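Local coordinates for protein UL37 (Suid herpesvirus 1, PDB 4K70) that serves as an inner tegument component of the herpesvirus particle and probably helps control viral trafficking, represented here by its largely helical N-terminal half, at residues A[191-196]-A[383-388]; A[305-310]-A[350-355]; A[322-327]-A[424-429]; A[334-339]-A[379-384]. All coordinates share one frame; numbering follows the deposited sequence.

Interaction 1. Residues A[191-196]-A[383-388]; sequences ALPLAL and RLLDDY. With CA (calcium ion), chain D; NA (sodium ion), chain F.
The CD2 methyl of Leu385 comes up against the CG corner of the Pro193 ring, 3.6 Å from CG, and the neighbouring ring carbon CD is almost as near. Leu192 adds a looser touch, its CD2 standing 4.3 Å from Leu385 CD2. All of it is apolar and small, a single leucine branch set against helix 191-201. Leu385 can reach that far because its CG swings anti to the backbone N (chi1 178°), which carries CD2 out toward the proline. Pro156 packs on Leu192 and on Leu385, bridging the two partners, while Leu334 of helix 333-342 backs Leu192. Leu385 itself opens a type I beta turn that closes at Tyr388, and this turn brings the carboxylates of Asp386 and Asp387 round to the carbonyl of Arg383. Calcium is held by Arg383 O, by Asp386 OD1 at 2.4 Å, by Asp387 OD2 at 2.3 Å and by one water. Asp386 OD1 also reaches a sodium ion at 2.8 Å, so one carboxylate oxygen is shared by two cations, which should draw negative charge toward it. The result is a metal-binding turn at the C-terminal end of a helix, flanked by plain apolar helix packing.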
loop_
_atom_site.group_PDB
_atom_site.type_symbol
_atom_site.label_atom_id
_atom_site.label_comp_id
_atom_site.label_asym_id
_atom_site.label_seq_id
_atom_site.Cartn_x
_atom_site.Cartn_y
_atom_site.Cartn_z
ATOM N N ALA A 191 -0.857 9.102 -5.234
ATOM C CA ALA A 191 -0.745 9.956 -6.415
ATOM C C ALA A 191 -1.733 9.607 -7.529
ATOM O O ALA A 191 -2.019 10.440 -8.397
ATOM C CB ALA A 191 0.679 9.926 -6.946
ATOM N N LEU A 192 -2.239 8.374 -7.524
ATOM C CA LEU A 192 -3.115 7.919 -8.610
ATOM C C LEU A 192 -4.390 8.783 -8.764
ATOM O O LEU A 192 -4.670 9.287 -9.851
ATOM C CB LEU A 192 -3.447 6.431 -8.453
ATOM C CG LEU A 192 -4.495 5.857 -9.419
ATOM C CD1 LEU A 192 -4.041 6.004 -10.863
ATOM C CD2 LEU A 192 -4.799 4.403 -9.071
ATOM N N PRO A 193 -5.153 8.972 -7.676
ATOM C CA PRO A 193 -6.363 9.811 -7.727
ATOM C C PRO A 193 -6.066 11.256 -8.136
ATOM O O PRO A 193 -6.896 11.908 -8.771
ATOM C CB PRO A 193 -6.858 9.809 -6.279
ATOM C CG PRO A 193 -6.289 8.589 -5.672
ATOM C CD PRO A 193 -5.000 8.290 -6.383
ATOM N N LEU A 194 -4.899 11.760 -7.744
ATOM C CA LEU A 194 -4.479 13.096 -8.143
ATOM C C LEU A 194 -4.228 13.146 -9.648
ATOM O O LEU A 194 -4.731 14.037 -10.328
ATOM C CB LEU A 194 -3.221 13.541 -7.363
ATOM C CG LEU A 194 -2.524 14.788 -7.903
ATOM C CD1 LEU A 194 -3.477 15.967 -7.933
ATOM C CD2 LEU A 194 -1.266 15.134 -7.083
ATOM N N ALA A 195 -3.433 12.203 -10.157
ATOM C CA ALA A 195 -3.170 12.103 -11.597
ATOM C C ALA A 195 -4.467 11.949 -12.406
ATOM O O ALA A 195 -4.646 12.577 -13.458
ATOM C CB ALA A 195 -2.235 10.930 -11.890
ATOM N N LEU A 196 -5.361 11.098 -11.923
ATOM C CA LEU A 196 -6.654 10.915 -12.594
ATOM C C LEU A 196 -7.480 12.202 -12.624
ATOM O O LEU A 196 -8.093 12.517 -13.642
ATOM C CB LEU A 196 -7.441 9.771 -11.958
ATOM C CG LEU A 196 -6.843 8.382 -12.223
ATOM C CD1 LEU A 196 -7.464 7.306 -11.342
ATOM C CD2 LEU A 196 -6.956 8.019 -13.694
ATOM N N ARG A 383 -10.180 4.435 0.852
ATOM C CA ARG A 383 -9.538 4.062 2.104
ATOM C C ARG A 383 -8.417 3.039 1.924
ATOM O O ARG A 383 -7.371 3.150 2.547
ATOM C CB ARG A 383 -10.565 3.475 3.062
ATOM C CG ARG A 383 -11.442 4.492 3.719
ATOM C CD ARG A 383 -11.893 3.951 5.052
ATOM N NE ARG A 383 -13.142 3.205 5.009
ATOM C CZ ARG A 383 -13.415 2.173 5.810
ATOM N NH1 ARG A 383 -12.507 1.747 6.685
ATOM N NH2 ARG A 383 -14.587 1.558 5.732
ATOM N N LEU A 384 -8.667 2.021 1.110
ATOM C CA LEU A 384 -7.701 0.949 0.898
ATOM C C LEU A 384 -6.537 1.341 0.009
ATOM O O LEU A 384 -5.460 0.749 0.099
ATOM C CB LEU A 384 -8.378 -0.270 0.254
ATOM C CG LEU A 384 -9.386 -1.044 1.100
ATOM C CD1 LEU A 384 -10.304 -1.868 0.217
ATOM C CD2 LEU A 384 -8.666 -1.931 2.093
ATOM N N LEU A 385 -6.759 2.298 -0.885
ATOM C CA LEU A 385 -5.809 2.537 -1.967
ATOM C C LEU A 385 -4.399 2.903 -1.486
ATOM O O LEU A 385 -3.411 2.449 -2.070
ATOM C CB LEU A 385 -6.337 3.596 -2.938
ATOM C CG LEU A 385 -5.394 3.970 -4.084
ATOM C CD1 LEU A 385 -4.993 2.755 -4.914
ATOM C CD2 LEU A 385 -5.995 5.064 -4.957
ATOM N N ASP A 386 -4.292 3.703 -0.427
ATOM C CA ASP A 386 -2.960 4.117 0.040
ATOM C C ASP A 386 -2.141 2.945 0.556
ATOM O O ASP A 386 -0.912 3.004 0.589
ATOM C CB ASP A 386 -3.024 5.259 1.094
ATOM C CG ASP A 386 -3.502 4.781 2.469
ATOM O OD1 ASP A 386 -4.733 4.743 2.702
ATOM O OD2 ASP A 386 -2.644 4.453 3.322
ATOM N N ASP A 387 -2.812 1.865 0.934
ATOM C CA ASP A 387 -2.127 0.745 1.546
ATOM C C ASP A 387 -1.829 -0.338 0.523
ATOM O O ASP A 387 -1.094 -1.277 0.812
ATOM C CB ASP A 387 -2.995 0.150 2.637
ATOM C CG ASP A 387 -3.323 1.155 3.710
ATOM O OD1 ASP A 387 -2.395 1.513 4.469
ATOM O OD2 ASP A 387 -4.492 1.578 3.782
ATOM N N TYR A 388 -2.390 -0.190 -0.669
ATOM C CA TYR A 388 -2.409 -1.282 -1.639
ATOM C C TYR A 388 -1.018 -1.766 -2.052
ATOM O O TYR A 388 -0.186 -0.979 -2.507
ATOM C CB TYR A 388 -3.184 -0.888 -2.889
ATOM C CG TYR A 388 -3.425 -2.085 -3.776
ATOM C CD1 TYR A 388 -2.478 -2.487 -4.715
ATOM C CD2 TYR A 388 -4.575 -2.841 -3.638
ATOM C CE1 TYR A 388 -2.684 -3.604 -5.506
ATOM C CE2 TYR A 388 -4.798 -3.946 -4.429
ATOM C CZ TYR A 388 -3.848 -4.327 -5.359
ATOM O OH TYR A 388 -4.089 -5.427 -6.135
HETATM CA CA CA D . -5.790 3.379 4.331
HETATM NA NA NA F . -6.368 6.338 1.086
HETATM O O HOH W 1 -6.957 1.763 5.693
#

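Interaction 2. Residues A[305-310]-A[350-355]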
loop_
_atom_site.group_PDB
_atom_site.type_symbol
_atom_site.label_atom_id
_atom_site.label_comp_id
_atom_site.label_asym_id
_atom_site.label_seq_id
_atom_site.Cartn_x
_atom_site.Cartn_y
_atom_site.Cartn_z
ATOM N N VAL A 305 -19.339 15.269 -10.107
ATOM C CA VAL A 305 -18.306 16.245 -9.755
ATOM C C VAL A 305 -18.949 17.562 -9.289
ATOM O O VAL A 305 -18.314 18.363 -8.602
ATOM C CB VAL A 305 -17.306 16.512 -10.905
ATOM C CG1 VAL A 305 -17.851 17.555 -11.856
ATOM C CG2 VAL A 305 -15.966 16.968 -10.337
ATOM N N HIS A 306 -20.208 17.780 -9.676
ATOM C CA HIS A 306 -21.016 18.859 -9.106
ATOM C C HIS A 306 -21.742 18.208 -7.934
ATOM O O HIS A 306 -22.891 17.802 -8.046
ATOM C CB HIS A 306 -21.998 19.373 -10.164
ATOM C CG HIS A 306 -22.909 20.466 -9.687
ATOM N ND1 HIS A 306 -22.795 21.049 -8.451
ATOM C CD2 HIS A 306 -23.955 21.076 -10.301
ATOM C CE1 HIS A 306 -23.733 21.975 -8.313
ATOM N NE2 HIS A 306 -24.445 22.014 -9.421
ATOM N N VAL A 307 -21.041 18.049 -6.817
ATOM C CA VAL A 307 -21.525 17.172 -5.753
ATOM C C VAL A 307 -22.757 17.749 -5.038
ATOM O O VAL A 307 -23.611 17.003 -4.557
ATOM C CB VAL A 307 -20.390 16.818 -4.759
ATOM C CG1 VAL A 307 -20.086 18.000 -3.835
ATOM C CG2 VAL A 307 -20.729 15.547 -3.964
ATOM N N ALA A 308 -22.869 19.073 -4.996
ATOM C CA ALA A 308 -24.037 19.693 -4.383
ATOM C C ALA A 308 -25.321 19.323 -5.138
ATOM O O ALA A 308 -26.349 19.056 -4.522
ATOM C CB ALA A 308 -23.870 21.208 -4.290
ATOM N N ALA A 309 -25.260 19.293 -6.467
ATOM C CA ALA A 309 -26.410 18.870 -7.263
ATOM C C ALA A 309 -26.720 17.392 -7.044
ATOM O O ALA A 309 -27.873 17.001 -6.874
ATOM C CB ALA A 309 -26.165 19.138 -8.745
ATOM N N ALA A 310 -25.679 16.574 -7.062
ATOM C CA ALA A 310 -25.838 15.134 -6.941
ATOM C C ALA A 310 -26.414 14.777 -5.578
ATOM O O ALA A 310 -27.156 13.804 -5.452
ATOM C CB ALA A 310 -24.500 14.431 -7.172
ATOM N N CYS A 350 -17.461 10.862 -2.461
ATOM C CA CYS A 350 -17.988 9.595 -1.981
ATOM C C CYS A 350 -18.531 9.767 -0.568
ATOM O O CYS A 350 -19.631 9.343 -0.265
ATOM C CB CYS A 350 -16.905 8.514 -1.988
ATOM S SG CYS A 350 -16.462 7.886 -3.632
ATOM N N ASP A 351 -17.727 10.365 0.303
ATOM C CA ASP A 351 -18.144 10.615 1.671
ATOM C C ASP A 351 -19.467 11.391 1.727
ATOM O O ASP A 351 -20.379 11.045 2.478
ATOM C CB ASP A 351 -17.037 11.381 2.409
ATOM C CG ASP A 351 -17.419 11.730 3.821
ATOM O OD1 ASP A 351 -17.412 10.816 4.679
ATOM O OD2 ASP A 351 -17.714 12.921 4.077
ATOM N N LEU A 352 -19.577 12.433 0.913
ATOM C CA LEU A 352 -20.778 13.261 0.910
ATOM C C LEU A 352 -21.994 12.544 0.308
ATOM O O LEU A 352 -23.094 12.674 0.816
ATOM C CB LEU A 352 -20.518 14.576 0.170
ATOM C CG LEU A 352 -19.550 15.574 0.819
ATOM C CD1 LEU A 352 -19.290 16.705 -0.160
ATOM C CD2 LEU A 352 -20.125 16.115 2.142
ATOM N N LEU A 353 -21.798 11.793 -0.771
ATOM C CA LEU A 353 -22.926 11.153 -1.450
ATOM C C LEU A 353 -23.418 9.920 -0.689
ATOM O O LEU A 353 -24.607 9.633 -0.673
ATOM C CB LEU A 353 -22.557 10.827 -2.889
ATOM C CG LEU A 353 -22.390 12.100 -3.723
ATOM C CD1 LEU A 353 -21.872 11.751 -5.103
ATOM C CD2 LEU A 353 -23.729 12.855 -3.815
ATOM N N GLU A 354 -22.506 9.203 -0.039
ATOM C CA GLU A 354 -22.887 8.119 0.866
ATOM C C GLU A 354 -23.834 8.624 1.956
ATOM O O GLU A 354 -24.938 8.100 2.136
ATOM C CB GLU A 354 -21.643 7.505 1.510
ATOM C CG GLU A 354 -21.937 6.455 2.564
ATOM C CD GLU A 354 -20.681 5.766 3.088
ATOM O OE1 GLU A 354 -19.674 5.673 2.340
ATOM O OE2 GLU A 354 -20.703 5.304 4.252
ATOM N N ARG A 355 -23.400 9.646 2.684
ATOM C CA ARG A 355 -24.248 10.288 3.694
ATOM C C ARG A 355 -25.618 10.701 3.132
ATOM O O ARG A 355 -26.660 10.373 3.698
ATOM C CB ARG A 355 -23.504 11.494 4.266
ATOM C CG ARG A 355 -24.053 12.030 5.579
ATOM C CD ARG A 355 -22.898 12.458 6.499
ATOM N NE ARG A 355 -21.795 13.096 5.773
ATOM C CZ ARG A 355 -20.520 12.704 5.818
ATOM N NH1 ARG A 355 -20.141 11.667 6.564
ATOM N NH2 ARG A 355 -19.610 13.360 5.111
#
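Leu353 fits between Val307 and Ala310, and this is the tight part of the contact. Its CG approaches Val307 CG2 at 3.8 Å, and its CD2 lies over Ala310, 3.7 Å from Ala310 C and 3.8 Å from Ala310 CB, while still close to Val307 CG2. Alanine keeps the surface of helix 307-311 low at this point, so the leucine branch comes down almost onto the main chain. The side chains of Val307 and Leu353 run at a slant to each other. With CG turned beside its own backbone N (chi1 -69°), Leu353 leans across to the short helix although its CB does not aim straight at it. Phe345 and Ala375 also pack on this leucine. The setting is helix-on-helix packing in an all-alpha fold: a short helix, with His306 at its N-cap position, is laid against the longer helix 347-358. The His306 ring has Ala309 CB over one face, toward the rim, and its NE2 is hydrogen-bonded to Arg289 O. Toward Leu352 the contact thins out. Val307 CG1 touches Leu352 CD1 at 4.0 Å, the two side chains set roughly square to each other, and Leu352 remains partly exposed, as does Ala308 next to Val307. Val261 of helix 260-271 leans on both Val307 and Leu352. Away from the short helix, Glu354 packs on Val376 of helix 366-385 and its OE2 is hydrogen-bonded to Tyr409 OH, and Asp351 has been seen to bind calcium, though none is bound to this chain here.

Interaction 3. Residues A[322-327]-A[424-429]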
loop_
_atom_site.group_PDB
_atom_site.type_symbol
_atom_site.label_atom_id
_atom_site.label_comp_id
_atom_site.label_asym_id
_atom_site.label_seq_id
_atom_site.Cartn_x
_atom_site.Cartn_y
_atom_site.Cartn_z
ATOM N N GLY A 322 -23.981 4.286 -15.314
ATOM C CA GLY A 322 -22.762 3.926 -16.018
ATOM C C GLY A 322 -21.547 3.786 -15.110
ATOM O O GLY A 322 -20.733 2.865 -15.278
ATOM N N VAL A 323 -21.400 4.694 -14.143
ATOM C CA VAL A 323 -20.229 4.625 -13.274
ATOM C C VAL A 323 -20.325 3.422 -12.345
ATOM O O VAL A 323 -19.329 2.753 -12.080
ATOM C CB VAL A 323 -19.995 5.918 -12.462
ATOM C CG1 VAL A 323 -21.212 6.260 -11.629
ATOM C CG2 VAL A 323 -18.743 5.757 -11.574
ATOM N N TRP A 324 -21.536 3.139 -11.877
ATOM C CA TRP A 324 -21.781 1.988 -11.013
ATOM C C TRP A 324 -21.500 0.697 -11.771
ATOM O O TRP A 324 -20.935 -0.251 -11.220
ATOM C CB TRP A 324 -23.239 2.004 -10.517
ATOM C CG TRP A 324 -23.606 0.813 -9.695
ATOM C CD1 TRP A 324 -24.749 0.058 -9.804
ATOM C CD2 TRP A 324 -22.817 0.203 -8.653
ATOM N NE1 TRP A 324 -24.722 -0.961 -8.883
ATOM C CE2 TRP A 324 -23.554 -0.898 -8.170
ATOM C CE3 TRP A 324 -21.568 0.494 -8.081
ATOM C CZ2 TRP A 324 -23.076 -1.723 -7.145
ATOM C CZ3 TRP A 324 -21.100 -0.323 -7.061
ATOM C CH2 TRP A 324 -21.855 -1.413 -6.596
ATOM N N GLU A 325 -21.917 0.656 -13.035
ATOM C CA GLU A 325 -21.597 -0.482 -13.897
ATOM C C GLU A 325 -20.080 -0.655 -14.059
ATOM O O GLU A 325 -19.552 -1.770 -13.933
ATOM C CB GLU A 325 -22.274 -0.341 -15.271
ATOM C CG GLU A 325 -23.787 -0.557 -15.224
ATOM C CD GLU A 325 -24.493 -0.248 -16.550
ATOM O OE1 GLU A 325 -23.793 -0.111 -17.582
ATOM O OE2 GLU A 325 -25.748 -0.137 -16.553
ATOM N N ALA A 326 -19.383 0.440 -14.351
ATOM C CA ALA A 326 -17.935 0.352 -14.561
ATOM C C ALA A 326 -17.201 -0.033 -13.277
ATOM O O ALA A 326 -16.202 -0.755 -13.318
ATOM C CB ALA A 326 -17.389 1.646 -15.145
ATOM N N VAL A 327 -17.699 0.444 -12.134
ATOM C CA VAL A 327 -17.123 0.097 -10.831
ATOM C C VAL A 327 -17.311 -1.391 -10.535
ATOM O O VAL A 327 -16.418 -2.058 -10.023
ATOM C CB VAL A 327 -17.773 0.906 -9.663
ATOM C CG1 VAL A 327 -17.529 0.187 -8.333
ATOM C CG2 VAL A 327 -17.254 2.363 -9.630
ATOM N N GLU A 424 -18.884 -6.026 0.444
ATOM C CA GLU A 424 -17.622 -6.746 0.501
ATOM C C GLU A 424 -17.381 -7.519 -0.799
ATOM O O GLU A 424 -16.243 -7.661 -1.256
ATOM C CB GLU A 424 -17.594 -7.714 1.683
ATOM C CG GLU A 424 -16.249 -8.439 1.801
ATOM C CD GLU A 424 -16.120 -9.303 3.046
ATOM O OE1 GLU A 424 -17.108 -9.432 3.801
ATOM O OE2 GLU A 424 -15.020 -9.859 3.257
ATOM N N HIS A 425 -18.458 -8.011 -1.405
ATOM C CA HIS A 425 -18.317 -8.825 -2.610
ATOM C C HIS A 425 -17.861 -7.978 -3.776
ATOM O O HIS A 425 -17.147 -8.460 -4.637
ATOM C CB HIS A 425 -19.634 -9.547 -2.948
ATOM C CG HIS A 425 -19.923 -10.704 -2.044
ATOM N ND1 HIS A 425 -21.029 -11.513 -2.195
ATOM C CD2 HIS A 425 -19.250 -11.182 -0.971
ATOM C CE1 HIS A 425 -21.015 -12.451 -1.262
ATOM N NE2 HIS A 425 -19.948 -12.269 -0.504
ATOM N N VAL A 426 -18.253 -6.705 -3.806
ATOM C CA VAL A 426 -17.746 -5.818 -4.853
ATOM C C VAL A 426 -16.316 -5.371 -4.539
ATOM O O VAL A 426 -15.422 -5.392 -5.407
ATOM C CB VAL A 426 -18.644 -4.586 -5.056
ATOM C CG1 VAL A 426 -18.032 -3.636 -6.096
ATOM C CG2 VAL A 426 -20.036 -5.020 -5.466
ATOM N N VAL A 427 -16.095 -4.969 -3.294
ATOM C CA VAL A 427 -14.757 -4.537 -2.876
ATOM C C VAL A 427 -13.697 -5.623 -3.089
ATOM O O VAL A 427 -12.602 -5.347 -3.587
ATOM C CB VAL A 427 -14.743 -4.060 -1.411
ATOM C CG1 VAL A 427 -13.304 -3.821 -0.944
ATOM C CG2 VAL A 427 -15.597 -2.789 -1.262
ATOM N N ARG A 428 -14.013 -6.855 -2.710
ATOM C CA ARG A 428 -13.048 -7.935 -2.870
ATOM C C ARG A 428 -12.684 -8.199 -4.323
ATOM O O ARG A 428 -11.578 -8.651 -4.613
ATOM C CB ARG A 428 -13.505 -9.224 -2.180
ATOM C CG ARG A 428 -14.666 -9.968 -2.837
ATOM C CD ARG A 428 -15.028 -11.192 -2.000
ATOM N NE ARG A 428 -16.132 -11.959 -2.575
ATOM C CZ ARG A 428 -16.729 -12.975 -1.965
ATOM N NH1 ARG A 428 -16.337 -13.348 -0.753
ATOM N NH2 ARG A 428 -17.722 -13.617 -2.564
ATOM N N HIS A 429 -13.600 -7.891 -5.234
ATOM C CA HIS A 429 -13.390 -8.187 -6.642
ATOM C C HIS A 429 -12.238 -7.376 -7.238
ATOM O O HIS A 429 -11.535 -7.829 -8.142
ATOM C CB HIS A 429 -14.677 -7.967 -7.454
ATOM C CG HIS A 429 -14.657 -8.646 -8.794
ATOM N ND1 HIS A 429 -14.707 -10.018 -8.925
ATOM C CD2 HIS A 429 -14.548 -8.147 -10.046
ATOM C CE1 HIS A 429 -14.644 -10.333 -10.210
ATOM N NE2 HIS A 429 -14.551 -9.219 -10.912
#
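Trp324 and Val426 join two helices of this all-alpha fold, 321-329 and 422-431, in a small, partly buried apolar contact. Starting from Trp324 CB, which is far from the other helix, the side chain runs out with CG anti to the backbone N (chi1 176°), and this throws the indole toward Val426. On the six-membered ring, CZ3 first passes a neighbour one turn along its own helix, lying 3.8 Å from Val327 CG1. The far corner, CH2, then makes the contact, 4.2 Å from Val426 CG2, while CZ2 stays further back at 4.8 Å from the same methyl. The ring meets the valine at a slant, and Cys373 and Thr374 of helix 366-385 and Leu418 also pack on it. Val426 points its CB toward helix 321-329: CG2 makes the closer touch on the indole, while CG1 lies loosely between the ring and Val327, 4.5 Å from Val327 CG1. Val327 is the buried member, with Val336 and Leu340 of helix 333-342 packed on it. In the five-membered ring, Trp324 NE1 is hydrogen-bonded to O3 of a glycerol molecule that probably came from the crystallisation liquor.

Interaction 4. Residues A[334-339]-A[379-384]; sequences LQVVEA and GVVHRL. With NA (sodium ion), chain F; CA (calcium ion), chain D.
Val336 and Val337 close on Val381 where helices 333-342 and 366-385, running in nearly opposite directions, pack together in the all-helical fold. The direct contact is wholly apolar, and all three valines are buried. Val381 aims its CB at the other helix, and with CG1 anti to the backbone N (chi1 167°) that methyl serves both partners, 3.8 Å from Val337 CG2 and 3.9 Å from Val336 CG1. Val381 CG2 turns instead to Val336 CG2, at 4.1 Å. The side chains of Val336 and Val381 pass side by side, pointing opposite ways, two methyls against two, whereas Val337 comes in at a slant and offers one branch. Other helices complete the packing: Leu192 and Leu196 of helix 191-201 lie against Val337, and Cys430 of helix 422-431 lies against Val336. The polar bonds keep to the flanks of this seam. His382 swings its imidazole toward helix 333-342 without quite touching it, and the ring is tethered through NE2, hydrogen-bonded to Phe345 O. At the start of helix 333-342, Gln335 OE1 takes a hydrogen bond from Ala331 N, and farther along Glu338 O takes one from Thr342 OG1. Metal coordination is the third kind of interaction. Within these two segments the protein ligands are backbone carbonyls of helix 366-385: Arg383 O binds the calcium, which Asp386, Asp387 and a water also hold, and His382 O binds the sodium ion at 2.5 Å.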
loop_
_atom_site.group_PDB
_atom_site.type_symbol
_atom_site.label_atom_id
_atom_site.label_comp_id
_atom_site.label_asym_id
_atom_site.label_seq_id
_atom_site.Cartn_x
_atom_site.Cartn_y
_atom_site.Cartn_z
ATOM N N LEU A 334 -6.536 -0.086 -10.360
ATOM C CA LEU A 334 -6.476 0.986 -11.349
ATOM C C LEU A 334 -7.842 1.159 -11.987
ATOM O O LEU A 334 -8.350 2.267 -12.108
ATOM C CB LEU A 334 -5.426 0.711 -12.430
ATOM C CG LEU A 334 -5.466 1.725 -13.579
ATOM C CD1 LEU A 334 -5.365 3.173 -13.077
ATOM C CD2 LEU A 334 -4.385 1.446 -14.605
ATOM N N GLN A 335 -8.439 0.046 -12.392
ATOM C CA GLN A 335 -9.730 0.087 -13.060
ATOM C C GLN A 335 -10.803 0.780 -12.228
ATOM O O GLN A 335 -11.525 1.646 -12.727
ATOM C CB GLN A 335 -10.169 -1.334 -13.425
ATOM C CG GLN A 335 -9.288 -1.962 -14.508
ATOM C CD GLN A 335 -9.597 -3.434 -14.750
ATOM O OE1 GLN A 335 -10.640 -3.936 -14.346
ATOM N NE2 GLN A 335 -8.677 -4.134 -15.407
ATOM N N VAL A 336 -10.912 0.404 -10.963
ATOM C CA VAL A 336 -12.007 0.916 -10.159
ATOM C C VAL A 336 -11.751 2.386 -9.795
ATOM O O VAL A 336 -12.660 3.205 -9.863
ATOM C CB VAL A 336 -12.287 0.040 -8.902
ATOM C CG1 VAL A 336 -11.105 0.072 -7.935
ATOM C CG2 VAL A 336 -13.574 0.517 -8.190
ATOM N N VAL A 337 -10.512 2.725 -9.442
ATOM C CA VAL A 337 -10.191 4.112 -9.114
ATOM C C VAL A 337 -10.337 5.024 -10.326
ATOM O O VAL A 337 -10.794 6.150 -10.204
ATOM C CB VAL A 337 -8.777 4.247 -8.530
ATOM C CG1 VAL A 337 -8.494 5.706 -8.211
ATOM C CG2 VAL A 337 -8.653 3.379 -7.292
ATOM N N GLU A 338 -9.969 4.534 -11.505
ATOM C CA GLU A 338 -10.176 5.326 -12.720
ATOM C C GLU A 338 -11.667 5.562 -12.982
ATOM O O GLU A 338 -12.073 6.641 -13.415
ATOM C CB GLU A 338 -9.534 4.650 -13.941
ATOM C CG GLU A 338 -9.890 5.347 -15.255
ATOM C CD GLU A 338 -8.977 4.947 -16.401
ATOM O OE1 GLU A 338 -8.115 4.066 -16.192
ATOM O OE2 GLU A 338 -9.113 5.519 -17.507
ATOM N N ALA A 339 -12.479 4.548 -12.713
ATOM C CA ALA A 339 -13.915 4.658 -12.922
ATOM C C ALA A 339 -14.493 5.683 -11.964
ATOM O O ALA A 339 -15.330 6.506 -12.356
ATOM C CB ALA A 339 -14.586 3.316 -12.717
ATOM N N GLY A 379 -15.871 4.888 -1.207
ATOM C CA GLY A 379 -15.261 5.325 0.036
ATOM C C GLY A 379 -14.352 4.241 0.575
ATOM O O GLY A 379 -13.290 4.506 1.142
ATOM N N VAL A 380 -14.779 3.000 0.396
ATOM C CA VAL A 380 -13.984 1.875 0.858
ATOM C C VAL A 380 -12.734 1.721 -0.017
ATOM O O VAL A 380 -11.623 1.578 0.492
ATOM C CB VAL A 380 -14.815 0.589 0.891
ATOM C CG1 VAL A 380 -13.929 -0.613 1.248
ATOM C CG2 VAL A 380 -15.976 0.740 1.886
ATOM N N VAL A 381 -12.910 1.788 -1.332
ATOM C CA VAL A 381 -11.762 1.758 -2.246
ATOM C C VAL A 381 -10.739 2.852 -1.912
ATOM O O VAL A 381 -9.541 2.582 -1.826
ATOM C CB VAL A 381 -12.213 1.917 -3.714
ATOM C CG1 VAL A 381 -11.022 2.205 -4.631
ATOM C CG2 VAL A 381 -12.970 0.678 -4.162
ATOM N N HIS A 382 -11.214 4.084 -1.722
ATOM C CA HIS A 382 -10.309 5.208 -1.427
ATOM C C HIS A 382 -9.511 4.990 -0.152
ATOM O O HIS A 382 -8.318 5.323 -0.077
ATOM C CB HIS A 382 -11.073 6.533 -1.358
ATOM C CG HIS A 382 -11.367 7.122 -2.700
ATOM N ND1 HIS A 382 -10.375 7.567 -3.548
ATOM C CD2 HIS A 382 -12.539 7.337 -3.351
ATOM C CE1 HIS A 382 -10.919 8.029 -4.660
ATOM N NE2 HIS A 382 -12.232 7.910 -4.560
ATOM N N ARG A 383 -10.180 4.435 0.852
ATOM C CA ARG A 383 -9.538 4.062 2.104
ATOM C C ARG A 383 -8.417 3.039 1.924
ATOM O O ARG A 383 -7.371 3.150 2.547
ATOM C CB ARG A 383 -10.565 3.475 3.062
ATOM C CG ARG A 383 -11.442 4.492 3.719
ATOM C CD ARG A 383 -11.893 3.951 5.052
ATOM N NE ARG A 383 -13.142 3.205 5.009
ATOM C CZ ARG A 383 -13.415 2.173 5.810
ATOM N NH1 ARG A 383 -12.507 1.747 6.685
ATOM N NH2 ARG A 383 -14.587 1.558 5.732
ATOM N N LEU A 384 -8.667 2.021 1.110
ATOM C CA LEU A 384 -7.701 0.949 0.898
ATOM C C LEU A 384 -6.537 1.341 0.009
ATOM O O LEU A 384 -5.460 0.749 0.099
ATOM C CB LEU A 384 -8.378 -0.270 0.254
ATOM C CG LEU A 384 -9.386 -1.044 1.100
ATOM C CD1 LEU A 384 -10.304 -1.868 0.217
ATOM C CD2 LEU A 384 -8.666 -1.931 2.093
HETATM NA NA NA F . -6.368 6.338 1.086
HETATM CA CA CA D . -5.790 3.379 4.331
HETATM O O HOH W 1 -6.957 1.763 5.693
#

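Helix 366-385 ties the set together. Interactions 1 and 4 share its Arg383 and Leu384, their centres about 7 Å apart, and Leu385 CD2 of the first lies 3.9 Å from Val337 CG2 of the second. Both border the calcium and sodium ions, whose protein ligands are His382, Arg383, Asp386 and Asp387. Interaction 3 adjoins interaction 4, centres about 9 Å apart, through Val427 CG2 and Val380 CG1 at 3.7 Å and through Val327 against Val336. Interaction 2 is more remote, its centre about 16 Å from that of interaction 4, yet Cys350 SG reaches His382 CD2 at 4.0 Å. Its nearest atoms stay about 7 Å from interaction 1.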